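Local coordinates for protein BlEst2 (Bacillus licheniformis, PDB 6WPX) that probably hydrolyses ester bonds as an esterase or lipase, and is held here in its propeptide form, with an autoinhibitory C-terminal domain, at residues 70-75 and 262-267; 116-121 and 256-261; 325-330 and 353-358. All coordinates share one frame; numbering follows the deposited sequence.

Contact 1. Residues 70-75 and 262-267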
loop_
_atom_site.group_PDB
_atom_site.type_symbol
_atom_site.label_atom_id
_atom_site.label_comp_id
_atom_site.label_asym_id
_atom_site.label_seq_id
_atom_site.Cartn_x
_atom_site.Cartn_y
_atom_site.Cartn_z
ATOM N N ALA A 70 21.236 0.765 -13.904
ATOM C CA ALA A 70 22.353 1.673 -14.174
ATOM C C ALA A 70 22.937 1.428 -15.586
ATOM O O ALA A 70 23.219 2.380 -16.324
ATOM C CB ALA A 70 23.437 1.505 -13.116
ATOM N N GLU A 71 23.109 0.140 -15.945
ATOM C CA GLU A 71 23.639 -0.287 -17.247
ATOM C C GLU A 71 22.647 0.100 -18.347
ATOM O O GLU A 71 23.067 0.535 -19.407
ATOM C CB GLU A 71 23.900 -1.802 -17.240
ATOM C CG GLU A 71 24.483 -2.358 -18.524
ATOM C CD GLU A 71 24.822 -3.840 -18.501
ATOM O OE1 GLU A 71 24.013 -4.636 -17.969
ATOM O OE2 GLU A 71 25.873 -4.211 -19.071
ATOM N N GLN A 72 21.347 -0.035 -18.083
ATOM C CA GLN A 72 20.293 0.354 -19.034
ATOM C C GLN A 72 20.394 1.853 -19.357
ATOM O O GLN A 72 20.348 2.234 -20.520
ATOM C CB GLN A 72 18.899 0.030 -18.458
ATOM C CG GLN A 72 18.594 -1.471 -18.448
ATOM C CD GLN A 72 18.344 -2.037 -19.818
ATOM O OE1 GLN A 72 17.919 -1.340 -20.745
ATOM N NE2 GLN A 72 18.626 -3.316 -19.980
ATOM N N ALA A 73 20.559 2.683 -18.329
ATOM C CA ALA A 73 20.696 4.135 -18.478
ATOM C C ALA A 73 21.950 4.469 -19.280
ATOM O O ALA A 73 21.863 5.175 -20.289
ATOM C CB ALA A 73 20.735 4.805 -17.104
ATOM N N TRP A 74 23.103 3.929 -18.867
ATOM C CA TRP A 74 24.380 4.158 -19.537
ATOM C C TRP A 74 24.369 3.702 -20.994
ATOM O O TRP A 74 24.732 4.493 -21.873
ATOM C CB TRP A 74 25.532 3.499 -18.765
ATOM C CG TRP A 74 26.880 3.735 -19.390
ATOM C CD1 TRP A 74 27.692 4.805 -19.188
ATOM C CD2 TRP A 74 27.513 2.936 -20.389
ATOM N NE1 TRP A 74 28.817 4.703 -19.969
ATOM C CE2 TRP A 74 28.740 3.557 -20.709
ATOM C CE3 TRP A 74 27.179 1.724 -21.028
ATOM C CZ2 TRP A 74 29.630 3.024 -21.655
ATOM C CZ3 TRP A 74 28.045 1.214 -21.980
ATOM C CH2 TRP A 74 29.269 1.843 -22.265
ATOM N N LYS A 75 23.942 2.448 -21.276
ATOM C CA LYS A 75 23.982 1.926 -22.651
ATOM C C LYS A 75 23.043 2.678 -23.610
ATOM O O LYS A 75 23.227 2.620 -24.811
ATOM C CB LYS A 75 23.747 0.403 -22.697
ATOM C CG LYS A 75 22.305 -0.050 -22.601
ATOM C CD LYS A 75 22.287 -1.554 -22.602
ATOM C CE LYS A 75 20.943 -2.162 -22.317
ATOM N NZ LYS A 75 21.058 -3.654 -22.344
ATOM N N LEU A 262 13.285 -4.570 -18.011
ATOM C CA LEU A 262 11.855 -4.575 -18.214
ATOM C C LEU A 262 11.282 -3.172 -18.426
ATOM O O LEU A 262 10.504 -2.980 -19.351
ATOM C CB LEU A 262 11.127 -5.268 -17.029
ATOM C CG LEU A 262 11.435 -6.782 -16.772
ATOM C CD1 LEU A 262 10.602 -7.308 -15.590
ATOM C CD2 LEU A 262 11.138 -7.647 -18.017
ATOM N N THR A 263 11.631 -2.206 -17.575
ATOM C CA THR A 263 10.960 -0.897 -17.636
ATOM C C THR A 263 11.790 0.260 -18.166
ATOM O O THR A 263 11.173 1.214 -18.647
ATOM C CB THR A 263 10.345 -0.528 -16.297
ATOM O OG1 THR A 263 11.366 -0.543 -15.303
ATOM C CG2 THR A 263 9.180 -1.462 -15.923
ATOM N N PHE A 264 13.142 0.205 -18.122
ATOM C CA PHE A 264 13.883 1.311 -18.722
ATOM C C PHE A 264 13.455 1.536 -20.193
ATOM O O PHE A 264 13.181 2.691 -20.530
ATOM C CB PHE A 264 15.417 1.155 -18.641
ATOM C CG PHE A 264 16.125 2.404 -19.101
ATOM C CD1 PHE A 264 16.401 2.610 -20.454
ATOM C CD2 PHE A 264 16.485 3.397 -18.186
ATOM C CE1 PHE A 264 16.974 3.807 -20.893
ATOM C CE2 PHE A 264 17.066 4.593 -18.625
ATOM C CZ PHE A 264 17.318 4.782 -19.983
ATOM N N PRO A 265 13.374 0.511 -21.081
ATOM C CA PRO A 265 12.948 0.793 -22.467
ATOM C C PRO A 265 11.532 1.386 -22.541
ATOM O O PRO A 265 11.239 2.162 -23.462
ATOM C CB PRO A 265 12.997 -0.592 -23.137
ATOM C CG PRO A 265 13.819 -1.433 -22.282
ATOM C CD PRO A 265 13.630 -0.944 -20.900
ATOM N N VAL A 266 10.667 1.055 -21.532
ATOM C CA VAL A 266 9.284 1.518 -21.460
ATOM C C VAL A 266 9.229 3.001 -21.082
ATOM O O VAL A 266 8.538 3.756 -21.747
ATOM C CB VAL A 266 8.381 0.640 -20.542
ATOM C CG1 VAL A 266 6.940 1.195 -20.514
ATOM C CG2 VAL A 266 8.395 -0.826 -21.000
ATOM N N PHE A 267 9.955 3.429 -20.046
ATOM C CA PHE A 267 9.913 4.853 -19.713
ATOM C C PHE A 267 10.938 5.669 -20.498
ATOM O O PHE A 267 10.890 6.880 -20.415
ATOM C CB PHE A 267 9.995 5.107 -18.190
ATOM C CG PHE A 267 11.247 4.664 -17.470
ATOM C CD1 PHE A 267 12.443 5.367 -17.621
ATOM C CD2 PHE A 267 11.210 3.603 -16.558
ATOM C CE1 PHE A 267 13.595 4.969 -16.939
ATOM C CE2 PHE A 267 12.365 3.212 -15.874
ATOM C CZ PHE A 267 13.544 3.901 -16.062
#
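Phe264 lays one face of its ring against the backbone of helix 69-75, over the peptide that joins Gln72 to Ala73. This joins two helices of the alpha/beta-hydrolase domain; the two short segments run at 37° to each other, with their axes 9.7 Å apart. Gln72 O stands 3.7 Å above the Phe264 ring plane and Ala73 N 4.0 Å above it, both displaced toward the rim. Farther out, Phe264 CE2 meets Ala73 CA at 3.7 Å and also touches the Ala73 methyl group. At the root of the side chain, Phe264 CB abuts Gln72 CB at 3.7 Å, and the two side chains pass each other in opposite directions. No hydrogen bond spans the segments. Gln72, bent at its second torsion, turns its amide 44° from the ring plane and gives NE2 to Asp68 OD2, just ahead of its own helix, while OE1 stays near the apolar root of Phe264. Phe264 also touches Met69 and Ile50, the latter on a strand of the central sheet. With CG anti to the backbone N (chi1 -172°), Phe264 reaches out to the other helix, while Phe264 CA sits 3.7 Å above the plane of the Phe267 ring.

Contact 2. Residues 116-121 and 256-261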
loop_
_atom_site.group_PDB
_atom_site.type_symbol
_atom_site.label_atom_id
_atom_site.label_comp_id
_atom_site.label_asym_id
_atom_site.label_seq_id
_atom_site.Cartn_x
_atom_site.Cartn_y
_atom_site.Cartn_z
ATOM N N VAL A 116 13.558 9.515 -11.700
ATOM C CA VAL A 116 12.889 8.227 -11.921
ATOM C C VAL A 116 12.764 7.698 -10.513
ATOM O O VAL A 116 13.764 7.388 -9.875
ATOM C CB VAL A 116 13.537 7.238 -12.918
ATOM C CG1 VAL A 116 12.813 5.874 -12.861
ATOM C CG2 VAL A 116 13.455 7.802 -14.344
ATOM N N SER A 117 11.544 7.726 -9.994
ATOM C CA SER A 117 11.273 7.426 -8.608
ATOM C C SER A 117 10.362 6.250 -8.394
ATOM O O SER A 117 9.273 6.184 -8.948
ATOM C CB SER A 117 10.699 8.665 -7.941
ATOM O OG SER A 117 11.603 9.740 -8.143
ATOM N N TYR A 118 10.773 5.365 -7.514
ATOM C CA TYR A 118 10.026 4.157 -7.212
ATOM C C TYR A 118 9.271 4.213 -5.913
ATOM O O TYR A 118 9.840 4.620 -4.904
ATOM C CB TYR A 118 11.044 3.012 -7.144
ATOM C CG TYR A 118 10.546 1.681 -6.599
ATOM C CD1 TYR A 118 9.449 1.037 -7.175
ATOM C CD2 TYR A 118 11.303 0.967 -5.672
ATOM C CE1 TYR A 118 9.092 -0.258 -6.802
ATOM C CE2 TYR A 118 10.953 -0.326 -5.289
ATOM C CZ TYR A 118 9.845 -0.931 -5.847
ATOM O OH TYR A 118 9.506 -2.193 -5.438
ATOM N N SER A 119 8.020 3.670 -5.903
ATOM C CA SER A 119 7.236 3.481 -4.674
ATOM C C SER A 119 7.142 4.809 -3.901
ATOM O O SER A 119 6.929 5.838 -4.541
ATOM C CB SER A 119 7.824 2.293 -3.892
ATOM O OG SER A 119 7.512 2.168 -2.512
ATOM N N LYS A 120 7.394 4.836 -2.581
ATOM C CA LYS A 120 7.366 6.065 -1.805
ATOM C C LYS A 120 8.327 7.158 -2.344
ATOM O O LYS A 120 8.106 8.347 -2.097
ATOM C CB LYS A 120 7.650 5.758 -0.322
ATOM C CG LYS A 120 7.607 7.006 0.551
ATOM C CD LYS A 120 7.773 6.699 2.053
ATOM C CE LYS A 120 8.029 7.996 2.785
ATOM N NZ LYS A 120 9.433 8.422 2.584
ATOM N N GLY A 121 9.392 6.747 -3.039
ATOM C CA GLY A 121 10.328 7.686 -3.646
ATOM C C GLY A 121 9.641 8.699 -4.555
ATOM O O GLY A 121 10.123 9.811 -4.670
ATOM N N SER A 256 9.090 -6.288 -10.038
ATOM C CA SER A 256 9.563 -6.280 -11.416
ATOM C C SER A 256 9.558 -4.882 -12.103
ATOM O O SER A 256 10.270 -4.681 -13.091
ATOM C CB SER A 256 8.798 -7.303 -12.251
ATOM O OG SER A 256 7.512 -6.815 -12.586
ATOM N N ILE A 257 8.741 -3.950 -11.604
ATOM C CA ILE A 257 8.587 -2.607 -12.186
ATOM C C ILE A 257 9.895 -1.778 -12.149
ATOM O O ILE A 257 10.017 -0.808 -12.888
ATOM C CB ILE A 257 7.386 -1.846 -11.554
ATOM C CG1 ILE A 257 6.867 -0.732 -12.506
ATOM C CG2 ILE A 257 7.721 -1.310 -10.133
ATOM C CD1 ILE A 257 5.560 -0.042 -12.026
ATOM N N ILE A 258 10.857 -2.164 -11.320
ATOM C CA ILE A 258 12.141 -1.444 -11.261
ATOM C C ILE A 258 13.254 -2.165 -11.976
ATOM O O ILE A 258 14.383 -1.667 -11.975
ATOM C CB ILE A 258 12.581 -1.030 -9.838
ATOM C CG1 ILE A 258 12.736 -2.243 -8.896
ATOM C CG2 ILE A 258 11.625 0.022 -9.325
ATOM C CD1 ILE A 258 13.659 -1.958 -7.668
ATOM N N LYS A 259 12.975 -3.360 -12.528
ATOM C CA LYS A 259 14.007 -4.120 -13.259
ATOM C C LYS A 259 14.320 -3.375 -14.553
ATOM O O LYS A 259 13.434 -3.183 -15.391
ATOM C CB LYS A 259 13.554 -5.570 -13.542
ATOM C CG LYS A 259 13.285 -6.419 -12.285
ATOM C CD LYS A 259 14.542 -6.645 -11.423
ATOM C CE LYS A 259 14.288 -7.608 -10.275
ATOM N NZ LYS A 259 15.436 -7.645 -9.318
ATOM N N GLY A 260 15.560 -2.906 -14.661
ATOM C CA GLY A 260 16.053 -2.157 -15.811
ATOM C C GLY A 260 15.645 -2.696 -17.162
ATOM O O GLY A 260 15.030 -1.969 -17.960
ATOM N N ASN A 261 15.963 -3.979 -17.429
ATOM C CA ASN A 261 15.636 -4.627 -18.712
ATOM C C ASN A 261 14.132 -4.624 -19.031
ATOM O O ASN A 261 13.761 -4.648 -20.194
ATOM C CB ASN A 261 16.207 -6.041 -18.789
ATOM C CG ASN A 261 15.540 -7.012 -17.848
ATOM O OD1 ASN A 261 15.521 -6.826 -16.634
ATOM N ND2 ASN A 261 14.989 -8.073 -18.393
#
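Tyr118 points its ring at the two isoleucines of the 3-10 turn 256-258, and Ile258 meets it nearly along its whole length. At the base, Tyr118 CB is 3.7 Å from Ile258 CG2. With CG anti to the backbone N (chi1 169°), the ring swings out so that the same methyl group settles on one face: Ile258 CG2 lies 3.4 Å from the centroid of the Tyr118 ring and 21° off the normal, a CH-pi contact shifted toward Tyr118 CD1, which it approaches tightly at 3.2 Å. Farther along, Tyr118 CE1 meets Ile257 CG2 at 3.8 Å, an oblique approach, and Tyr118 CE2 on the other side of the ring is brushed by Ile258 CD1 at 4.0 Å. At the tip, Tyr118 OH is hydrogen-bonded to His254 O; the Ser119 side chain touches His254 as well. The opposite face of the Tyr118 ring carries Ser119 CB over its centre, 3.8 Å above the plane, so the ring is clamped between a methyl group and the next residue of its own chain. Replacing Tyr118 with an alanine would probably open a gap between Ser119 and Ile258 and leave the carbonyl of His254 without its hydroxyl partner. Ser119 enters the sharp turn after strand 113-118, a type II' turn from Tyr118 to Gly121 that is consistent with the nucleophile elbow of alpha/beta hydrolases, where Ser119, with a positive phi of 53°, probably takes the nucleophile's place. The turn closes with a weak bond from Gly121 N to Tyr118 O.

Contact 3. Residues 325-330 and 353-358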
loop_
_atom_site.group_PDB
_atom_site.type_symbol
_atom_site.label_atom_id
_atom_site.label_comp_id
_atom_site.label_asym_id
_atom_site.label_seq_id
_atom_site.Cartn_x
_atom_site.Cartn_y
_atom_site.Cartn_z
ATOM N N GLY A 325 4.994 -21.822 12.458
ATOM C CA GLY A 325 3.675 -22.185 12.977
ATOM C C GLY A 325 2.937 -23.211 12.134
ATOM O O GLY A 325 3.105 -23.248 10.920
ATOM N N ASN A 326 2.144 -24.078 12.778
ATOM C CA ASN A 326 1.356 -25.078 12.054
ATOM C C ASN A 326 -0.060 -24.550 11.863
ATOM O O ASN A 326 -0.754 -24.262 12.842
ATOM C CB ASN A 326 1.365 -26.451 12.763
ATOM C CG ASN A 326 2.719 -27.122 12.789
ATOM O OD1 ASN A 326 3.513 -27.044 11.839
ATOM N ND2 ASN A 326 3.011 -27.806 13.884
ATOM N N ILE A 327 -0.459 -24.366 10.601
ATOM C CA ILE A 327 -1.775 -23.841 10.233
ATOM C C ILE A 327 -2.704 -24.950 9.778
ATOM O O ILE A 327 -2.347 -25.758 8.927
ATOM C CB ILE A 327 -1.677 -22.705 9.175
ATOM C CG1 ILE A 327 -0.631 -21.619 9.560
ATOM C CG2 ILE A 327 -3.043 -22.089 8.844
ATOM C CD1 ILE A 327 -0.813 -20.898 10.908
ATOM N N LYS A 328 -3.910 -24.962 10.329
ATOM C CA LYS A 328 -4.940 -25.909 9.967
ATOM C C LYS A 328 -6.238 -25.155 9.773
ATOM O O LYS A 328 -6.668 -24.408 10.646
ATOM C CB LYS A 328 -5.076 -27.002 11.039
ATOM N N LEU A 329 -6.838 -25.310 8.606
ATOM C CA LEU A 329 -8.130 -24.708 8.294
ATOM C C LEU A 329 -9.167 -25.827 8.273
ATOM O O LEU A 329 -8.958 -26.834 7.624
ATOM C CB LEU A 329 -8.081 -23.957 6.959
ATOM C CG LEU A 329 -9.369 -23.287 6.496
ATOM C CD1 LEU A 329 -9.786 -22.147 7.420
ATOM C CD2 LEU A 329 -9.221 -22.790 5.090
ATOM N N THR A 330 -10.202 -25.674 9.072
ATOM C CA THR A 330 -11.262 -26.686 9.193
ATOM C C THR A 330 -12.530 -26.118 8.585
ATOM O O THR A 330 -12.861 -24.998 8.892
ATOM C CB THR A 330 -11.466 -27.092 10.655
ATOM O OG1 THR A 330 -10.218 -27.606 11.093
ATOM C CG2 THR A 330 -12.524 -28.154 10.821
ATOM N N PHE A 353 5.867 -13.104 7.863
ATOM C CA PHE A 353 5.528 -14.275 7.069
ATOM C C PHE A 353 4.037 -14.375 6.930
ATOM O O PHE A 353 3.298 -13.858 7.765
ATOM C CB PHE A 353 6.100 -15.563 7.712
ATOM C CG PHE A 353 7.609 -15.521 7.788
ATOM C CD1 PHE A 353 8.250 -14.969 8.891
ATOM C CD2 PHE A 353 8.387 -15.945 6.718
ATOM C CE1 PHE A 353 9.649 -14.892 8.943
ATOM C CE2 PHE A 353 9.787 -15.867 6.775
ATOM C CZ PHE A 353 10.406 -15.359 7.893
ATOM N N VAL A 354 3.609 -15.050 5.887
ATOM C CA VAL A 354 2.199 -15.273 5.620
ATOM C C VAL A 354 1.995 -16.680 5.107
ATOM O O VAL A 354 2.705 -17.133 4.212
ATOM C CB VAL A 354 1.521 -14.165 4.731
ATOM C CG1 VAL A 354 2.087 -14.108 3.300
ATOM C CG2 VAL A 354 -0.002 -14.298 4.719
ATOM N N HIS A 355 1.051 -17.375 5.721
ATOM C CA HIS A 355 0.597 -18.685 5.286
ATOM C C HIS A 355 -0.681 -18.396 4.528
ATOM O O HIS A 355 -1.598 -17.774 5.088
ATOM C CB HIS A 355 0.282 -19.592 6.476
ATOM C CG HIS A 355 1.409 -19.771 7.432
ATOM N ND1 HIS A 355 2.176 -20.918 7.426
ATOM C CD2 HIS A 355 1.836 -18.960 8.426
ATOM C CE1 HIS A 355 3.044 -20.777 8.416
ATOM N NE2 HIS A 355 2.889 -19.607 9.038
ATOM N N SER A 356 -0.748 -18.806 3.261
ATOM C CA SER A 356 -1.933 -18.535 2.466
ATOM C C SER A 356 -2.540 -19.754 1.841
ATOM O O SER A 356 -1.861 -20.752 1.577
ATOM C CB SER A 356 -1.645 -17.519 1.370
ATOM O OG SER A 356 -1.170 -16.310 1.927
ATOM N N ALA A 357 -3.846 -19.645 1.576
ATOM C CA ALA A 357 -4.620 -20.677 0.894
ATOM C C ALA A 357 -5.729 -19.992 0.111
ATOM O O ALA A 357 -6.143 -18.882 0.448
ATOM C CB ALA A 357 -5.216 -21.672 1.892
ATOM N N ALA A 358 -6.164 -20.641 -0.956
ATOM C CA ALA A 358 -7.260 -20.184 -1.791
ATOM C C ALA A 358 -8.184 -21.384 -1.970
ATOM O O ALA A 358 -7.735 -22.473 -2.358
ATOM C CB ALA A 358 -6.746 -19.676 -3.131
HETATM O O HOH W 1 3.981 -19.189 11.571
#
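Ile327 places its CG1 methylene over the imidazole of His355 in a CH-pi contact, 3.6 Å from the ring centroid and 17° off the normal. Ile327 CG1 rests 3.5 Å above the His355 ring plane, displaced toward the rim at CG and ND1, and the two side chains cross at a slant. With CG1 anti to the carbonyl carbon (chi1 -49°), the branch is turned onto the ring, and Ile327 CD1 beyond it comes within 4.1 Å of His355 CD2. The residues belong to facing sheets of a beta-sandwich: strand 326-330 pairs with strand 365-372 in one sheet, and strand 353-360 lies beside 313-320 in the other, so the contact is packing across the core, with no direct hydrogen bond between the segments. Ile327 also packs against Trp318 on strand 313-320 and against Phe340. Just before its strand, Gly325 meets the imidazole directly through its O and, by way of a water, through its N. Gly325 O lies 3.5 Å from His355 CE1, in an oblique position, while Gly325 N donates to a water 3.0 Å away. The same water is hydrogen-bonded to His355 NE2 at 2.8 Å, a bridge that ties the outer nitrogen of the imidazole to the backbone leading into the opposing strand.

Overall arrangement
From the N terminus, residues 70-75 on a helix of the hydrolase domain open contact 1, and 116-121, the end of strand 113-118 and the turn after it, opens contact 2. The chain returns at 256-261, closing contact 2, and then at 262-267, closing contact 1, so contact 2 is nested inside the longer loop. Both use helix 260-267, and they touch, with a probable hydrogen bond of 2.8 Å between Thr263 OG1 and Ile257 O; together they fix this region to helix 69-75 and the central sheet. Contact 3 follows in series, closing a short loop and joining two sheets of a separate beta-sandwich, its centre about 39 Å from that of contact 1.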